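PDB 5UR2: bifunctional protein PutA from Bdellovibrio bacteriovorus, which probably carries out both steps of proline breakdown to glutamate, through an FAD-dependent proline dehydrogenase and an NAD-dependent glutamate-semialdehyde dehydrogenase. Local coordinates for residues T578-V583 with Q669-V673; P640-P644 with F775-C780. One frame throughout, in Å; residues are numbered along the deposited sequence.

Interaction 1 of 2, residues T578-V583 with Q669-V673; sequences TQVLEV and QSTVV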
ATOM      1  N   THR B 578      27.611  19.156 -17.190  1.00 20.46           N
ATOM      2  CA  THR B 578      27.206  20.298 -16.371  1.00 20.25           C
ATOM      3  C   THR B 578      27.518  20.060 -14.896  1.00 25.61           C
ATOM      4  O   THR B 578      27.971  20.970 -14.182  1.00 28.24           O
ATOM      5  CB  THR B 578      25.716  20.583 -16.543  1.00 20.75           C
ATOM      6  OG1 THR B 578      25.417  20.711 -17.930  1.00 26.22           O
ATOM      7  CG2 THR B 578      25.319  21.901 -15.784  1.00 21.54           C
ATOM      8  N   GLN B 579      27.237  18.855 -14.418  1.00 19.53           N
ATOM      9  CA  GLN B 579      27.507  18.526 -13.025  1.00 19.61           C
ATOM     10  C   GLN B 579      29.002  18.442 -12.753  1.00 17.77           C
ATOM     11  O   GLN B 579      29.465  18.835 -11.675  1.00 22.50           O
ATOM     12  CB  GLN B 579      26.822  17.217 -12.657  1.00 16.71           C
ATOM     13  CG  GLN B 579      25.345  17.248 -12.886  1.00 21.17           C
ATOM     14  CD  GLN B 579      24.651  16.194 -12.069  1.00 24.57           C
ATOM     15  OE1 GLN B 579      25.261  15.603 -11.176  1.00 24.39           O
ATOM     16  NE2 GLN B 579      23.381  15.935 -12.372  1.00 24.32           N
ATOM     17  N   VAL B 580      29.775  17.924 -13.705  1.00 17.96           N
ATOM     18  CA  VAL B 580      31.225  17.893 -13.522  1.00 17.50           C
ATOM     19  C   VAL B 580      31.763  19.309 -13.323  1.00 26.02           C
ATOM     20  O   VAL B 580      32.536  19.574 -12.394  1.00 25.64           O
ATOM     21  CB  VAL B 580      31.904  17.193 -14.713  1.00 23.22           C
ATOM     22  CG1 VAL B 580      33.415  17.445 -14.702  1.00 18.03           C
ATOM     23  CG2 VAL B 580      31.609  15.708 -14.658  1.00 19.66           C
ATOM     24  N   LEU B 581      31.325  20.247 -14.162  1.00 23.20           N
ATOM     25  CA  LEU B 581      31.927  21.581 -14.153  1.00 28.08           C
ATOM     26  C   LEU B 581      31.343  22.484 -13.063  1.00 27.03           C
ATOM     27  O   LEU B 581      32.094  23.212 -12.409  1.00 22.01           O
ATOM     28  CB  LEU B 581      31.771  22.238 -15.531  1.00 30.44           C
ATOM     29  CG  LEU B 581      32.529  21.598 -16.704  1.00 25.25           C
ATOM     30  CD1 LEU B 581      32.122  22.226 -18.009  1.00 27.66           C
ATOM     31  CD2 LEU B 581      34.028  21.801 -16.488  1.00 28.45           C
ATOM     32  N   GLU B 582      30.019  22.465 -12.850  1.00 18.65           N
ATOM     33  CA  GLU B 582      29.420  23.402 -11.902  1.00 27.84           C
ATOM     34  C   GLU B 582      29.530  22.924 -10.460  1.00 22.81           C
ATOM     35  O   GLU B 582      29.706  23.737  -9.552  1.00 22.21           O
ATOM     36  CB  GLU B 582      27.942  23.652 -12.233  1.00 28.70           C
ATOM     37  CG  GLU B 582      27.341  24.758 -11.393  1.00 29.29           C
ATOM     38  CD  GLU B 582      25.826  24.869 -11.510  1.00 35.96           C
ATOM     39  OE1 GLU B 582      25.170  23.892 -11.909  1.00 30.25           O
ATOM     40  OE2 GLU B 582      25.274  25.951 -11.206  1.00 36.36           O
ATOM     41  N   VAL B 583      29.430  21.618 -10.220  1.00 18.91           N
ATOM     42  CA  VAL B 583      29.362  21.093  -8.857  1.00 21.99           C
ATOM     43  C   VAL B 583      30.612  20.307  -8.454  1.00 23.28           C
ATOM     44  O   VAL B 583      30.753  19.969  -7.269  1.00 23.27           O
ATOM     45  CB  VAL B 583      28.093  20.233  -8.669  1.00 29.21           C
ATOM     46  CG1 VAL B 583      27.791  20.003  -7.216  1.00 34.29           C
ATOM     47  CG2 VAL B 583      26.910  20.909  -9.329  1.00 30.92           C
ATOM     48  N   GLN B 669      24.553  27.007  -5.676  1.00 25.53           N
ATOM     49  CA  GLN B 669      25.745  26.329  -6.158  1.00 29.53           C
ATOM     50  C   GLN B 669      25.484  25.491  -7.399  1.00 29.97           C
ATOM     51  O   GLN B 669      26.426  25.211  -8.150  1.00 29.01           O
ATOM     52  CB  GLN B 669      26.314  25.441  -5.051  1.00 26.19           C
ATOM     53  CG  GLN B 669      26.767  26.202  -3.821  1.00 23.05           C
ATOM     54  CD  GLN B 669      25.670  26.372  -2.764  1.00 27.15           C
ATOM     55  OE1 GLN B 669      24.472  26.196  -3.037  1.00 23.96           O
ATOM     56  NE2 GLN B 669      26.085  26.730  -1.542  1.00 20.86           N
ATOM     57  N   SER B 670      24.224  25.145  -7.670  1.00 24.90           N
ATOM     58  CA  SER B 670      23.911  24.186  -8.715  1.00 19.39           C
ATOM     59  C   SER B 670      22.730  24.642  -9.579  1.00 21.53           C
ATOM     60  O   SER B 670      21.981  23.812 -10.109  1.00 19.05           O
ATOM     61  CB  SER B 670      23.661  22.804  -8.099  1.00 23.20           C
ATOM     62  OG  SER B 670      22.620  22.834  -7.138  1.00 20.35           O
ATOM     63  N   THR B 671      22.595  25.952  -9.801  1.00 20.97           N
ATOM     64  CA  THR B 671      21.468  26.446 -10.586  1.00 20.21           C
ATOM     65  C   THR B 671      21.662  26.246 -12.089  1.00 18.92           C
ATOM     66  O   THR B 671      20.675  26.092 -12.816  1.00 19.53           O
ATOM     67  CB  THR B 671      21.204  27.908 -10.235  1.00 24.59           C
ATOM     68  OG1 THR B 671      20.843  27.988  -8.849  1.00 23.41           O
ATOM     69  CG2 THR B 671      20.077  28.486 -11.092  1.00 25.29           C
ATOM     70  N   VAL B 672      22.898  26.205 -12.584  1.00 22.90           N
ATOM     71  CA  VAL B 672      23.088  25.821 -13.987  1.00 18.08           C
ATOM     72  C   VAL B 672      22.552  24.413 -14.236  1.00 19.64           C
ATOM     73  O   VAL B 672      21.901  24.151 -15.258  1.00 24.97           O
ATOM     74  CB  VAL B 672      24.567  25.946 -14.401  1.00 18.48           C
ATOM     75  CG1 VAL B 672      24.748  25.524 -15.837  1.00 18.41           C
ATOM     76  CG2 VAL B 672      25.040  27.366 -14.225  1.00 19.18           C
ATOM     77  N   VAL B 673      22.775  23.489 -13.298  1.00 23.46           N
ATOM     78  CA  VAL B 673      22.193  22.152 -13.447  1.00 16.56           C
ATOM     79  C   VAL B 673      20.675  22.244 -13.493  1.00 21.06           C
ATOM     80  O   VAL B 673      20.015  21.647 -14.357  1.00 21.42           O
ATOM     81  CB  VAL B 673      22.662  21.221 -12.312  1.00 22.56           C
ATOM     82  CG1 VAL B 673      21.891  19.887 -12.335  1.00 20.05           C
ATOM     83  CG2 VAL B 673      24.153  20.955 -12.425  1.00 24.07           C
TER
HETATM   84  O   HOH W   1      24.478  28.146  -9.878  1.00 21.14           O
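A buried carboxylate can satisfy the unpaired backbone NH groups at the start of a helix, and E582 does so here for helix 671-684. Its extended side chain reaches across from helix 572-583 and divides its two oxygens between successive amides: V672 N donates to E582 OE2 (2.8 Å) and V673 N to E582 OE1 (2.8 Å). The free NH groups of a first turn lie at the positive end of the helix dipole, so the charge is well placed. T671 N turns instead to a water that in turn donates to E582 OE2, while T671 OG1 bonds to A667 O. Beside this polar clasp, V673 is the apolar knob, set in a hole formed by T578, Q579, E582 and V583. V673 CG2 lies 3.7 Å from T578 CG2, 3.9 Å from Q579 CG and 4.1 Å from V583 CG2. V672 adds CG1, 3.7 Å from T578 CG2. The E582 backbone oxygen is held by R514. Around the pair, strand 523-528 packs against E582, T671 and V672, helix 587-611 covers Q579, and helix 476-491 meets V580 and L581 on helix 572-583.

Interaction 2 of 2, residues P640-P644 with F775-C780; sequences PWNFP and FSGQKC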
ATOM      1  N   PRO B 640      18.852  20.643  -2.694  1.00 22.86           N
ATOM      2  CA  PRO B 640      20.276  20.843  -2.384  1.00 20.79           C
ATOM      3  C   PRO B 640      21.145  20.839  -3.634  1.00 23.48           C
ATOM      4  O   PRO B 640      20.637  20.697  -4.754  1.00 21.65           O
ATOM      5  CB  PRO B 640      20.595  19.651  -1.479  1.00 19.82           C
ATOM      6  CG  PRO B 640      19.759  18.554  -2.082  1.00 21.99           C
ATOM      7  CD  PRO B 640      18.451  19.238  -2.547  1.00 22.12           C
ATOM      8  N   TRP B 641      22.457  21.022  -3.453  1.00 28.02           N
ATOM      9  CA  TRP B 641      23.405  21.034  -4.562  1.00 28.52           C
ATOM     10  C   TRP B 641      24.154  19.718  -4.740  1.00 27.22           C
ATOM     11  O   TRP B 641      24.775  19.525  -5.791  1.00 20.84           O
ATOM     12  CB  TRP B 641      24.430  22.168  -4.380  1.00 26.54           C
ATOM     13  CG  TRP B 641      24.999  22.200  -2.997  1.00 26.58           C
ATOM     14  CD1 TRP B 641      24.586  22.987  -1.950  1.00 20.57           C
ATOM     15  CD2 TRP B 641      26.063  21.377  -2.487  1.00 18.18           C
ATOM     16  NE1 TRP B 641      25.344  22.715  -0.827  1.00 18.72           N
ATOM     17  CE2 TRP B 641      26.245  21.724  -1.127  1.00 22.70           C
ATOM     18  CE3 TRP B 641      26.868  20.373  -3.044  1.00 23.44           C
ATOM     19  CZ2 TRP B 641      27.198  21.104  -0.323  1.00 18.87           C
ATOM     20  CZ3 TRP B 641      27.818  19.760  -2.249  1.00 23.30           C
ATOM     21  CH2 TRP B 641      27.974  20.127  -0.898  1.00 20.91           C
ATOM     22  N   ASN B 642      24.151  18.820  -3.743  1.00 25.36           N
ATOM     23  CA  ASN B 642      25.095  17.700  -3.804  1.00 25.82           C
ATOM     24  C   ASN B 642      24.637  16.577  -4.729  1.00 26.11           C
ATOM     25  O   ASN B 642      25.473  15.812  -5.220  1.00 23.19           O
ATOM     26  CB  ASN B 642      25.393  17.163  -2.407  1.00 22.73           C
ATOM     27  CG  ASN B 642      24.215  16.466  -1.780  1.00 27.15           C
ATOM     28  OD1 ASN B 642      23.061  16.820  -2.018  1.00 24.58           O
ATOM     29  ND2 ASN B 642      24.503  15.482  -0.936  1.00 29.59           N
ATOM     30  N   PHE B 643      23.332  16.417  -4.947  1.00 22.75           N
ATOM     31  CA  PHE B 643      22.807  15.578  -6.026  1.00 23.92           C
ATOM     32  C   PHE B 643      21.970  16.513  -6.887  1.00 24.20           C
ATOM     33  O   PHE B 643      20.732  16.508  -6.804  1.00 22.99           O
ATOM     34  CB  PHE B 643      22.006  14.384  -5.508  1.00 24.69           C
ATOM     35  CG  PHE B 643      22.858  13.319  -4.882  1.00 23.76           C
ATOM     36  CD1 PHE B 643      23.268  13.429  -3.564  1.00 25.83           C
ATOM     37  CD2 PHE B 643      23.260  12.213  -5.617  1.00 27.50           C
ATOM     38  CE1 PHE B 643      24.072  12.454  -2.979  1.00 23.52           C
ATOM     39  CE2 PHE B 643      24.062  11.226  -5.043  1.00 26.27           C
ATOM     40  CZ  PHE B 643      24.473  11.359  -3.715  1.00 25.25           C
ATOM     41  N   PRO B 644      22.618  17.319  -7.731  1.00 20.77           N
ATOM     42  CA  PRO B 644      21.976  18.553  -8.221  1.00 19.54           C
ATOM     43  C   PRO B 644      20.851  18.334  -9.219  1.00 22.57           C
ATOM     44  O   PRO B 644      19.993  19.214  -9.331  1.00 23.97           O
ATOM     45  CB  PRO B 644      23.146  19.338  -8.835  1.00 24.40           C
ATOM     46  CG  PRO B 644      24.155  18.287  -9.202  1.00 29.82           C
ATOM     47  CD  PRO B 644      24.019  17.194  -8.175  1.00 26.45           C
ATOM     48  N   PHE B 775      32.505  11.515  -3.575  1.00 25.77           N
ATOM     49  CA  PHE B 775      32.152  12.932  -3.708  1.00 23.24           C
ATOM     50  C   PHE B 775      32.678  13.726  -2.514  1.00 22.74           C
ATOM     51  O   PHE B 775      32.017  14.643  -2.007  1.00 21.42           O
ATOM     52  CB  PHE B 775      30.643  13.133  -3.905  1.00 20.85           C
ATOM     53  CG  PHE B 775      30.283  14.513  -4.403  1.00 27.01           C
ATOM     54  CD1 PHE B 775      31.139  15.201  -5.262  1.00 27.52           C
ATOM     55  CD2 PHE B 775      29.097  15.132  -4.005  1.00 25.01           C
ATOM     56  CE1 PHE B 775      30.829  16.502  -5.720  1.00 21.74           C
ATOM     57  CE2 PHE B 775      28.776  16.421  -4.446  1.00 23.02           C
ATOM     58  CZ  PHE B 775      29.642  17.108  -5.307  1.00 27.56           C
ATOM     59  N   SER B 776      33.882  13.362  -2.065  1.00 21.54           N
ATOM     60  CA  SER B 776      34.580  14.067  -0.998  1.00 27.44           C
ATOM     61  C   SER B 776      33.722  14.148   0.260  1.00 26.68           C
ATOM     62  O   SER B 776      33.726  15.151   0.970  1.00 27.98           O
ATOM     63  CB  SER B 776      35.021  15.456  -1.459  1.00 33.00           C
ATOM     64  OG  SER B 776      35.813  15.356  -2.636  1.00 34.66           O
ATOM     65  N   GLY B 777      32.947  13.092   0.507  1.00 24.53           N
ATOM     66  CA  GLY B 777      32.150  13.011   1.707  1.00 24.82           C
ATOM     67  C   GLY B 777      30.955  13.935   1.731  1.00 28.14           C
ATOM     68  O   GLY B 777      30.300  14.038   2.770  1.00 23.05           O
ATOM     69  N   GLN B 778      30.630  14.584   0.613  1.00 23.44           N
ATOM     70  CA  GLN B 778      29.531  15.552   0.569  1.00 19.78           C
ATOM     71  C   GLN B 778      28.196  14.861   0.266  1.00 25.13           C
ATOM     72  O   GLN B 778      27.509  15.160  -0.713  1.00 22.78           O
ATOM     73  CB  GLN B 778      29.831  16.642  -0.458  1.00 23.86           C
ATOM     74  CG  GLN B 778      31.174  17.399  -0.244  1.00 22.99           C
ATOM     75  CD  GLN B 778      31.409  18.490  -1.298  1.00 25.09           C
ATOM     76  OE1 GLN B 778      31.335  19.686  -0.995  1.00 25.85           O
ATOM     77  NE2 GLN B 778      31.672  18.077  -2.543  1.00 28.35           N
ATOM     78  N   LYS B 779      27.831  13.915   1.131  1.00 26.46           N
ATOM     79  CA  LYS B 779      26.574  13.191   1.023  1.00 20.90           C
ATOM     80  C   LYS B 779      25.949  13.092   2.398  1.00 26.19           C
ATOM     81  O   LYS B 779      26.661  12.999   3.402  1.00 28.74           O
ATOM     82  CB  LYS B 779      26.749  11.779   0.446  1.00 17.53           C
ATOM     83  CG  LYS B 779      27.493  11.731  -0.880  1.00 20.79           C
ATOM     84  CD  LYS B 779      27.530  10.324  -1.493  1.00 18.81           C
ATOM     85  CE  LYS B 779      28.385  10.339  -2.793  1.00 17.14           C
ATOM     86  NZ  LYS B 779      28.441   9.033  -3.505  1.00 22.53           N
ATOM     87  N   CYS B 780      24.622  13.160   2.448  1.00 17.00           N
ATOM     88  CA  CYS B 780      23.952  12.950   3.724  1.00 23.91           C
ATOM     89  C   CYS B 780      24.145  11.531   4.228  1.00 22.80           C
ATOM     90  O   CYS B 780      24.020  11.291   5.434  1.00 19.02           O
ATOM     91  CB  CYS B 780      22.447  13.268   3.611  1.00 31.88           C
ATOM     92  SG  CYS B 780      22.007  15.037   3.353  1.00 41.38           S
TER
HETATM   93  O   HOH W   2      22.590  13.559   0.415  1.00 34.46           O
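In segment 640-644, W641 leaves the backbone sideways, and the far end of its indole comes close to the second segment: W641 CZ3 is 4.1 Å from F775 CE2, which lies at the indole's edge, and W641 CH2 is 3.4 Å from Q778 OE1. N642 follows with the one direct hydrogen bond between the two segments, N642 ND2 to Q778 O (3.0 Å, nearly straight). The backbone oxygen of N642 accepts a hydrogen bond from K585, whose ammonium also makes cation-pi contacts with F643 and F775. F643 then sets its ring edge against the aliphatic part of K779, F643 CZ to K779 CD 3.9 Å; the ammonium group of K779 forms a salt bridge with E589. Q778 centres an inverse gamma turn shortly before C780, the predicted nucleophile, whose side chain lies about 4 Å from that of predicted active-site E746. N642 ND2 and C780 N both donate to one water, consistent with the oxyanion hole of aldehyde dehydrogenases, where the equivalent asparagine amide and cysteine backbone NH stabilise the oxyanion.

How the interactions relate
Followed from the N terminus, the four segments alternate: 578-583, then 640-644, then 669-673, then 775-780. Interaction 1 therefore closes a loop of 85 residues, and interaction 2, starting inside that loop and ending beyond it, closes one of 130; the two cross rather than nest. Interaction 1 joins two helices, whereas interaction 2 joins the loop after strand 623-638 to the one before strand 783-789, and so links the sheet containing strand 623-638 to the one containing strand 783-789. Their centres are about 12 Å apart and they touch: W641 packs on Q669, S670 and V583, and P644 on Q579, so the helix pair directly abuts the loop facing the predicted catalytic cysteine.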